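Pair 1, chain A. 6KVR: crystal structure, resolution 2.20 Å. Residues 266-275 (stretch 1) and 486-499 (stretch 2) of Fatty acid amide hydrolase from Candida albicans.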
# COMPACT_ATOMS: atom_id res chain seq x y z
N GLY A 266 -23.46 3.89 20.74
CA GLY A 266 -24.56 2.99 20.46
C GLY A 266 -24.85 2.67 19.01
O GLY A 266 -26.02 2.43 18.67
N CYS A 267 -23.84 2.63 18.13
CA CYS A 267 -24.09 2.22 16.75
C CYS A 267 -22.96 1.30 16.30
O CYS A 267 -22.10 0.90 17.10
CB CYS A 267 -24.27 3.43 15.83
SG CYS A 267 -22.88 4.55 15.80
N HIS A 268 -22.98 0.94 15.02
CA HIS A 268 -21.98 0.06 14.42
C HIS A 268 -21.05 0.88 13.53
O HIS A 268 -21.46 1.90 12.96
CB HIS A 268 -22.61 -1.04 13.56
CG HIS A 268 -23.69 -1.83 14.23
ND1 HIS A 268 -23.47 -2.59 15.36
CD2 HIS A 268 -24.99 -2.00 13.91
CE1 HIS A 268 -24.60 -3.18 15.71
NE2 HIS A 268 -25.54 -2.85 14.85
N GLY A 269 -19.81 0.41 13.40
CA GLY A 269 -18.82 1.13 12.61
C GLY A 269 -17.75 0.22 12.05
O GLY A 269 -17.32 -0.73 12.72
N LEU A 270 -17.30 0.50 10.83
CA LEU A 270 -16.29 -0.32 10.17
C LEU A 270 -15.03 0.49 9.90
O LEU A 270 -15.08 1.50 9.20
CB LEU A 270 -16.81 -0.88 8.86
CG LEU A 270 -15.73 -1.64 8.08
CD1 LEU A 270 -15.27 -2.87 8.86
CD2 LEU A 270 -16.26 -2.02 6.69
N ARG A 271 -13.90 0.03 10.46
CA ARG A 271 -12.60 0.48 9.99
C ARG A 271 -12.10 -0.48 8.91
O ARG A 271 -11.67 -1.60 9.21
CB ARG A 271 -11.59 0.52 11.14
CG ARG A 271 -10.24 1.08 10.70
CD ARG A 271 -9.05 0.68 11.57
NE ARG A 271 -8.43 -0.49 11.00
CZ ARG A 271 -7.42 -0.49 10.14
NH1 ARG A 271 -6.74 0.61 9.84
NH2 ARG A 271 -7.09 -1.64 9.56
N PRO A 272 -12.14 -0.10 7.64
CA PRO A 272 -11.68 -1.03 6.59
C PRO A 272 -10.16 -1.07 6.49
O PRO A 272 -9.44 -0.23 7.04
CB PRO A 272 -12.31 -0.47 5.31
CG PRO A 272 -12.76 0.92 5.64
CD PRO A 272 -12.73 1.13 7.11
N THR A 273 -9.68 -2.12 5.81
CA THR A 273 -8.26 -2.20 5.46
C THR A 273 -7.89 -0.96 4.67
O THR A 273 -8.69 -0.45 3.88
CB THR A 273 -7.96 -3.45 4.62
OG1 THR A 273 -8.70 -4.57 5.09
CG2 THR A 273 -6.46 -3.79 4.69
N THR A 274 -6.66 -0.48 4.85
CA THR A 274 -6.25 0.73 4.15
C THR A 274 -6.35 0.55 2.65
O THR A 274 -6.23 -0.56 2.12
CB THR A 274 -4.82 1.14 4.51
OG1 THR A 274 -3.93 0.04 4.25
CG2 THR A 274 -4.71 1.57 5.98
N LYS A 275 -6.59 1.67 1.96
CA LYS A 275 -6.52 1.82 0.51
C LYS A 275 -7.70 1.20 -0.22
O LYS A 275 -7.61 0.96 -1.42
CB LYS A 275 -5.19 1.29 -0.04
CG LYS A 275 -3.97 1.90 0.66
CD LYS A 275 -2.91 0.84 0.97
CE LYS A 275 -1.74 0.87 -0.04
NZ LYS A 275 -0.92 -0.41 -0.11
N LEU A 486 -4.08 -0.78 18.25
CA LEU A 486 -3.44 -2.02 17.82
C LEU A 486 -3.83 -2.38 16.39
O LEU A 486 -2.98 -2.77 15.58
CB LEU A 486 -3.83 -3.16 18.77
CG LEU A 486 -3.37 -4.56 18.36
CD1 LEU A 486 -1.84 -4.65 18.34
CD2 LEU A 486 -4.02 -5.68 19.23
N TRP A 487 -5.12 -2.28 16.06
CA TRP A 487 -5.56 -2.63 14.72
C TRP A 487 -5.21 -1.56 13.68
O TRP A 487 -5.32 -1.84 12.47
CB TRP A 487 -7.06 -2.94 14.74
CG TRP A 487 -7.34 -3.89 15.87
CD1 TRP A 487 -8.02 -3.61 17.02
CD2 TRP A 487 -6.87 -5.25 16.00
NE1 TRP A 487 -8.03 -4.72 17.84
CE2 TRP A 487 -7.33 -5.73 17.24
CE3 TRP A 487 -6.12 -6.10 15.19
CZ2 TRP A 487 -7.06 -7.03 17.69
CZ3 TRP A 487 -5.86 -7.41 15.63
CH2 TRP A 487 -6.32 -7.85 16.88
N ASN A 488 -4.78 -0.37 14.10
CA ASN A 488 -4.26 0.59 13.13
C ASN A 488 -2.84 0.23 12.70
O ASN A 488 -2.51 0.31 11.51
CB ASN A 488 -4.29 2.01 13.69
CG ASN A 488 -5.70 2.50 13.93
OD1 ASN A 488 -6.15 2.55 15.06
ND2 ASN A 488 -6.40 2.83 12.85
N ILE A 489 -1.99 -0.16 13.65
CA ILE A 489 -0.63 -0.49 13.24
C ILE A 489 -0.61 -1.82 12.50
O ILE A 489 0.15 -1.99 11.55
CB ILE A 489 0.36 -0.45 14.44
CG1 ILE A 489 1.79 -0.61 13.95
CG2 ILE A 489 0.05 -1.53 15.48
CD1 ILE A 489 2.85 -0.54 15.06
N LEU A 490 -1.46 -2.78 12.89
CA LEU A 490 -1.57 -4.02 12.12
C LEU A 490 -2.33 -3.83 10.81
O LEU A 490 -2.15 -4.64 9.89
CB LEU A 490 -2.25 -5.11 12.94
CG LEU A 490 -1.59 -5.54 14.26
CD1 LEU A 490 -2.46 -6.53 15.06
CD2 LEU A 490 -0.20 -6.11 14.03
N ASP A 491 -3.16 -2.79 10.71
CA ASP A 491 -4.03 -2.55 9.55
C ASP A 491 -4.95 -3.76 9.27
O ASP A 491 -5.07 -4.21 8.13
CB ASP A 491 -3.25 -2.19 8.30
CG ASP A 491 -4.15 -1.65 7.17
OD1 ASP A 491 -3.71 -1.64 5.99
OD2 ASP A 491 -5.31 -1.25 7.45
N PHE A 492 -5.61 -4.25 10.31
CA PHE A 492 -6.60 -5.31 10.11
C PHE A 492 -7.99 -4.70 10.01
O PHE A 492 -8.32 -3.79 10.79
CB PHE A 492 -6.59 -6.32 11.27
CG PHE A 492 -5.43 -7.31 11.25
CD1 PHE A 492 -4.31 -7.10 10.46
CD2 PHE A 492 -5.47 -8.46 12.03
CE1 PHE A 492 -3.24 -8.00 10.45
CE2 PHE A 492 -4.42 -9.38 12.03
CZ PHE A 492 -3.29 -9.14 11.23
N PRO A 493 -8.86 -5.13 9.09
CA PRO A 493 -10.22 -4.58 9.07
C PRO A 493 -10.96 -4.98 10.34
O PRO A 493 -10.92 -6.14 10.76
CB PRO A 493 -10.84 -5.20 7.81
CG PRO A 493 -10.07 -6.47 7.61
CD PRO A 493 -8.68 -6.24 8.15
N THR A 494 -11.60 -4.00 10.98
CA THR A 494 -12.18 -4.19 12.30
C THR A 494 -13.57 -3.58 12.37
O THR A 494 -13.75 -2.38 12.13
CB THR A 494 -11.27 -3.57 13.38
OG1 THR A 494 -9.97 -4.16 13.29
CG2 THR A 494 -11.85 -3.81 14.79
N LEU A 495 -14.54 -4.41 12.72
CA LEU A 495 -15.92 -3.96 12.92
C LEU A 495 -16.12 -3.66 14.40
O LEU A 495 -15.83 -4.49 15.26
CB LEU A 495 -16.90 -5.04 12.46
CG LEU A 495 -18.38 -4.93 12.86
CD1 LEU A 495 -19.04 -3.77 12.14
CD2 LEU A 495 -19.12 -6.23 12.54
N SER A 496 -16.62 -2.46 14.69
CA SER A 496 -17.11 -2.12 16.02
C SER A 496 -18.62 -2.30 16.01
O SER A 496 -19.32 -1.67 15.20
CB SER A 496 -16.73 -0.69 16.39
OG SER A 496 -17.16 -0.36 17.70
N PHE A 497 -19.13 -3.18 16.87
CA PHE A 497 -20.55 -3.56 16.85
C PHE A 497 -21.16 -3.53 18.25
O PHE A 497 -20.51 -3.94 19.22
CB PHE A 497 -20.74 -4.96 16.21
CG PHE A 497 -20.28 -6.11 17.08
CD1 PHE A 497 -18.96 -6.56 17.04
CD2 PHE A 497 -21.17 -6.76 17.93
CE1 PHE A 497 -18.54 -7.63 17.83
CE2 PHE A 497 -20.76 -7.82 18.73
CZ PHE A 497 -19.45 -8.26 18.68
N GLN A 498 -22.40 -3.04 18.35
CA GLN A 498 -23.13 -3.07 19.62
C GLN A 498 -23.46 -4.50 20.03
O GLN A 498 -23.87 -5.32 19.21
CB GLN A 498 -24.42 -2.26 19.52
CG GLN A 498 -24.20 -0.77 19.52
CD GLN A 498 -23.33 -0.30 20.67
OE1 GLN A 498 -23.53 -0.70 21.82
NE2 GLN A 498 -22.34 0.54 20.36
N THR A 499 -23.29 -4.79 21.32
CA THR A 499 -23.63 -6.10 21.86
C THR A 499 -25.08 -6.21 22.32
O THR A 499 -25.56 -7.33 22.53
CB THR A 499 -22.72 -6.43 23.05
OG1 THR A 499 -22.98 -5.51 24.11
CG2 THR A 499 -21.28 -6.33 22.65
O HOH W 1 -20.19 -0.59 18.39
O HOH W 2 -5.95 3.47 10.12

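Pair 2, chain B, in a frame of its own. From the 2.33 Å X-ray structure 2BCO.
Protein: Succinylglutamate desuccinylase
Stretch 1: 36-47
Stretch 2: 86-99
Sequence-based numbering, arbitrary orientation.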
# COMPACT_ATOMS: atom_id res chain seq x y z
N LEU B 36 -18.05 -13.34 -1.45
CA LEU B 36 -17.53 -13.03 -0.12
C LEU B 36 -16.96 -14.32 0.47
O LEU B 36 -17.70 -15.14 1.00
CB LEU B 36 -18.64 -12.49 0.79
CG LEU B 36 -18.16 -11.91 2.14
CD1 LEU B 36 -17.36 -10.64 1.89
CD2 LEU B 36 -19.35 -11.62 3.03
N TYR B 37 -15.65 -14.48 0.38
CA TYR B 37 -15.01 -15.69 0.89
C TYR B 37 -15.07 -15.82 2.41
O TYR B 37 -15.35 -16.89 2.93
CB TYR B 37 -13.55 -15.73 0.46
CG TYR B 37 -13.35 -15.94 -1.02
CD1 TYR B 37 -13.81 -17.09 -1.65
CD2 TYR B 37 -12.65 -15.01 -1.79
CE1 TYR B 37 -13.58 -17.31 -3.02
CE2 TYR B 37 -12.41 -15.22 -3.14
CZ TYR B 37 -12.87 -16.37 -3.75
OH TYR B 37 -12.63 -16.57 -5.09
N GLN B 38 -14.82 -14.71 3.11
CA GLN B 38 -14.83 -14.69 4.56
C GLN B 38 -14.89 -13.22 4.97
O GLN B 38 -14.97 -12.35 4.11
CB GLN B 38 -13.54 -15.33 5.10
CG GLN B 38 -12.28 -14.63 4.62
CD GLN B 38 -11.01 -15.34 5.03
OE1 GLN B 38 -10.66 -16.39 4.49
NE2 GLN B 38 -10.30 -14.76 6.00
N ARG B 39 -14.84 -12.94 6.27
CA ARG B 39 -14.90 -11.55 6.73
C ARG B 39 -13.81 -10.67 6.12
O ARG B 39 -12.61 -10.95 6.27
CB ARG B 39 -14.84 -11.48 8.26
CG ARG B 39 -14.93 -10.04 8.79
CD ARG B 39 -15.25 -9.94 10.29
NE ARG B 39 -14.16 -10.37 11.16
CZ ARG B 39 -13.86 -9.80 12.33
NH1 ARG B 39 -14.56 -8.77 12.78
NH2 ARG B 39 -12.86 -10.28 13.06
N GLY B 40 -14.23 -9.62 5.42
CA GLY B 40 -13.29 -8.69 4.83
C GLY B 40 -12.60 -9.14 3.55
O GLY B 40 -11.60 -8.55 3.16
N VAL B 41 -13.12 -10.17 2.91
CA VAL B 41 -12.52 -10.66 1.68
C VAL B 41 -13.62 -10.73 0.63
O VAL B 41 -14.52 -11.56 0.72
CB VAL B 41 -11.88 -12.05 1.91
CG1 VAL B 41 -11.21 -12.54 0.63
CG2 VAL B 41 -10.87 -11.96 3.06
N LEU B 42 -13.55 -9.85 -0.36
CA LEU B 42 -14.58 -9.81 -1.39
C LEU B 42 -13.96 -9.87 -2.77
O LEU B 42 -13.14 -9.01 -3.12
CB LEU B 42 -15.39 -8.51 -1.26
CG LEU B 42 -16.87 -8.42 -1.72
CD1 LEU B 42 -17.12 -7.04 -2.34
CD2 LEU B 42 -17.21 -9.51 -2.72
N GLU B 43 -14.33 -10.86 -3.56
CA GLU B 43 -13.80 -10.94 -4.92
C GLU B 43 -14.86 -10.40 -5.88
O GLU B 43 -16.05 -10.63 -5.68
CB GLU B 43 -13.46 -12.38 -5.30
CG GLU B 43 -12.69 -12.46 -6.61
CD GLU B 43 -12.21 -13.86 -6.92
OE1 GLU B 43 -11.54 -14.46 -6.04
OE2 GLU B 43 -12.48 -14.35 -8.03
N VAL B 44 -14.42 -9.68 -6.89
CA VAL B 44 -15.33 -9.13 -7.88
C VAL B 44 -14.82 -9.58 -9.24
O VAL B 44 -13.70 -9.26 -9.63
CB VAL B 44 -15.38 -7.58 -7.80
CG1 VAL B 44 -16.41 -7.02 -8.76
CG2 VAL B 44 -15.72 -7.15 -6.38
N ILE B 45 -15.65 -10.34 -9.95
CA ILE B 45 -15.29 -10.85 -11.27
C ILE B 45 -16.14 -10.17 -12.34
O ILE B 45 -17.35 -10.03 -12.19
CB ILE B 45 -15.51 -12.38 -11.33
CG1 ILE B 45 -14.67 -13.08 -10.26
CG2 ILE B 45 -15.17 -12.91 -12.73
CD1 ILE B 45 -14.86 -14.58 -10.20
N PRO B 46 -15.50 -9.75 -13.45
CA PRO B 46 -16.21 -9.09 -14.55
C PRO B 46 -17.12 -10.05 -15.31
O PRO B 46 -16.92 -11.26 -15.29
CB PRO B 46 -15.07 -8.59 -15.44
CG PRO B 46 -13.91 -8.48 -14.51
CD PRO B 46 -14.05 -9.72 -13.68
N GLU B 47 -18.12 -9.50 -15.99
CA GLU B 47 -19.05 -10.30 -16.76
C GLU B 47 -18.35 -11.03 -17.90
O GLU B 47 -18.64 -12.20 -18.17
CB GLU B 47 -20.16 -9.42 -17.33
CG GLU B 47 -21.13 -10.15 -18.25
CD GLU B 47 -22.07 -9.20 -18.95
OE1 GLU B 47 -21.59 -8.27 -19.62
OE2 GLU B 47 -23.30 -9.39 -18.84
N LYS B 86 -18.67 0.66 -13.21
CA LYS B 86 -18.47 -0.34 -14.24
C LYS B 86 -17.28 -1.23 -13.84
O LYS B 86 -16.22 -0.72 -13.46
CB LYS B 86 -18.19 0.36 -15.58
CG LYS B 86 -17.87 -0.57 -16.73
CD LYS B 86 -17.44 0.23 -17.96
CE LYS B 86 -16.72 -0.64 -18.98
NZ LYS B 86 -17.62 -1.64 -19.61
N VAL B 87 -17.47 -2.54 -13.91
CA VAL B 87 -16.40 -3.46 -13.54
C VAL B 87 -15.84 -4.16 -14.76
O VAL B 87 -16.56 -4.83 -15.50
CB VAL B 87 -16.90 -4.50 -12.53
CG1 VAL B 87 -15.77 -5.43 -12.16
CG2 VAL B 87 -17.42 -3.80 -11.30
N ASP B 88 -14.54 -4.02 -14.96
CA ASP B 88 -13.88 -4.63 -16.11
C ASP B 88 -12.69 -5.48 -15.70
O ASP B 88 -12.21 -6.31 -16.47
CB ASP B 88 -13.42 -3.53 -17.07
CG ASP B 88 -13.24 -4.04 -18.48
OD1 ASP B 88 -14.25 -4.19 -19.19
OD2 ASP B 88 -12.08 -4.30 -18.86
N ALA B 89 -12.19 -5.27 -14.49
CA ALA B 89 -11.05 -6.04 -14.01
C ALA B 89 -11.48 -6.94 -12.86
O ALA B 89 -12.40 -6.61 -12.12
CB ALA B 89 -9.95 -5.10 -13.55
N ARG B 90 -10.82 -8.08 -12.73
CA ARG B 90 -11.12 -9.00 -11.65
C ARG B 90 -10.42 -8.40 -10.43
O ARG B 90 -9.24 -8.04 -10.51
CB ARG B 90 -10.56 -10.39 -11.98
CG ARG B 90 -10.73 -11.43 -10.88
CD ARG B 90 -10.61 -12.83 -11.44
NE ARG B 90 -10.50 -13.84 -10.39
CZ ARG B 90 -9.35 -14.31 -9.93
NH1 ARG B 90 -8.20 -13.87 -10.41
NH2 ARG B 90 -9.35 -15.24 -8.98
N CYS B 91 -11.14 -8.26 -9.32
CA CYS B 91 -10.56 -7.66 -8.12
C CYS B 91 -10.76 -8.50 -6.86
O CYS B 91 -11.69 -9.30 -6.76
CB CYS B 91 -11.17 -6.28 -7.86
SG CYS B 91 -11.17 -5.13 -9.26
N LEU B 92 -9.88 -8.29 -5.89
CA LEU B 92 -9.98 -8.96 -4.61
C LEU B 92 -9.84 -7.85 -3.57
O LEU B 92 -8.73 -7.35 -3.35
CB LEU B 92 -8.85 -9.98 -4.42
CG LEU B 92 -8.94 -10.75 -3.10
CD1 LEU B 92 -10.19 -11.62 -3.12
CD2 LEU B 92 -7.71 -11.60 -2.87
N PHE B 93 -10.96 -7.46 -2.96
CA PHE B 93 -10.96 -6.41 -1.95
C PHE B 93 -10.72 -6.99 -0.58
O PHE B 93 -11.38 -7.96 -0.16
CB PHE B 93 -12.28 -5.63 -1.95
CG PHE B 93 -12.51 -4.80 -3.19
CD1 PHE B 93 -13.10 -5.35 -4.32
CD2 PHE B 93 -12.09 -3.47 -3.24
CE1 PHE B 93 -13.28 -4.59 -5.49
CE2 PHE B 93 -12.27 -2.70 -4.41
CZ PHE B 93 -12.87 -3.27 -5.53
N ILE B 94 -9.78 -6.40 0.14
CA ILE B 94 -9.46 -6.92 1.44
C ILE B 94 -9.44 -5.85 2.51
O ILE B 94 -8.89 -4.76 2.33
CB ILE B 94 -8.07 -7.62 1.41
CG1 ILE B 94 -8.08 -8.79 0.43
CG2 ILE B 94 -7.69 -8.11 2.81
CD1 ILE B 94 -6.73 -9.47 0.29
N ILE B 95 -10.09 -6.15 3.63
CA ILE B 95 -10.07 -5.28 4.79
C ILE B 95 -9.35 -6.22 5.75
O ILE B 95 -9.96 -7.09 6.36
CB ILE B 95 -11.47 -4.96 5.35
CG1 ILE B 95 -12.24 -4.08 4.38
CG2 ILE B 95 -11.33 -4.25 6.70
CD1 ILE B 95 -13.68 -3.86 4.79
N ALA B 96 -8.03 -6.08 5.83
CA ALA B 96 -7.25 -6.94 6.70
C ALA B 96 -7.32 -6.41 8.12
O ALA B 96 -7.39 -5.20 8.32
CB ALA B 96 -5.80 -6.97 6.23
N HIS B 97 -7.35 -7.29 9.10
CA HIS B 97 -7.35 -6.85 10.49
C HIS B 97 -8.48 -5.97 11.04
O HIS B 97 -8.21 -4.94 11.68
CB HIS B 97 -6.03 -6.16 10.78
CG HIS B 97 -5.44 -6.54 12.09
ND1 HIS B 97 -6.12 -7.29 13.02
CD2 HIS B 97 -4.22 -6.31 12.62
CE1 HIS B 97 -5.35 -7.50 14.07
NE2 HIS B 97 -4.18 -6.92 13.85
N PRO B 98 -9.74 -6.35 10.84
CA PRO B 98 -10.82 -5.51 11.36
C PRO B 98 -10.81 -5.36 12.90
O PRO B 98 -11.32 -4.38 13.44
CB PRO B 98 -12.08 -6.21 10.85
CG PRO B 98 -11.65 -7.65 10.77
CD PRO B 98 -10.28 -7.54 10.16
N GLU B 99 -10.22 -6.32 13.59
CA GLU B 99 -10.19 -6.23 15.04
C GLU B 99 -9.37 -5.02 15.49
O GLU B 99 -9.72 -4.37 16.47
CB GLU B 99 -9.61 -7.51 15.66
CG GLU B 99 -9.63 -7.51 17.17
CD GLU B 99 -9.21 -8.85 17.76
OE1 GLU B 99 -9.14 -8.95 19.01
OE2 GLU B 99 -8.95 -9.80 16.99
O HOH W 3 -18.47 -6.67 -16.24

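Pair 1 and pair 2 each set two antiparallel strands side by side. The strand axes approach to 4.7 Å at 173° in pair 1 and to 4.5 Å at 165° in pair 2, and the N, CA and C atoms of 14 central residues superpose with an RMSD of 0.8 Å. Gly269(A) falls on Leu42(B) and Ser496(A) on Phe93(B), each with CA atoms 0.2 Å apart; Arg271(A) and Thr494(A) match Val44(B) and Cys91(B).

Hydrogen bonding confirms this register. In pair 1, Gly269(A) N donates to Ser496(A) O at 2.8 Å and Ser496(A) N returns to Gly269(A) O at 2.7 Å; in pair 2, Leu42(B) N reaches Phe93(B) O at 2.9 Å and Phe93(B) N reaches Leu42(B) O at 2.7 Å. Two residues on, Arg271(A) N to Thr494(A) O is 2.9 Å and Thr494(A) N to Arg271(A) O is 3.0 Å, while Val44(B) N to Cys91(B) O and Cys91(B) N to Val44(B) O are both 2.8 Å.

The face bearing these pairs is filled differently. Gly269(A) contributes no side chain beside Ser496(A), whereas Leu42(B) and Phe93(B) bring their CB atoms to 4.3 Å. At the next matched pair, Val44(B) packs locally: its CG2 lies 3.6 Å from Phe93(B) CE1, at the ring edge, and its CG1 lies 3.8 Å from Val87(B) CG1. Arg271(A) instead extends along stretch 2. Its NH2 donates to Phe492(A) O at 2.8 Å and forms a salt bridge with Asp491(A) OD2, also at 2.8 Å, so one nitrogen ties the strand to the turn after the helix.

That carboxylate also holds the end of stretch 1: Thr274(A) N donates to Asp491(A) OD2 at 3.0 Å, and Thr274(A) OG1 to Asp491(A) OD1 at a very short 2.4 Å. The matched Asp88(B) points its CA-to-CB bond away from stretch 1. Here Pro46(B), matched to Thr273(A), supplies the packing, with CG 3.3 Å from Ala89(B) C and 3.4 Å from Asp88(B) O. A water adds a link, accepting from Glu47(B) N at 2.9 Å and donating to Val87(B) O at 2.8 Å.

On the other face, Leu495(A) and Leu92(B) nearly coincide, with side-chain centres 0.5 Å apart, but their cross-strand partners differ. Leu270(A) brings CD1 to 3.6 Å from Thr494(A) O; the matched Glu43(B) uses OE2 for a salt bridge to Arg90(B) NE at 3.1 Å. The charged link thus lies on opposite faces in the two pairs.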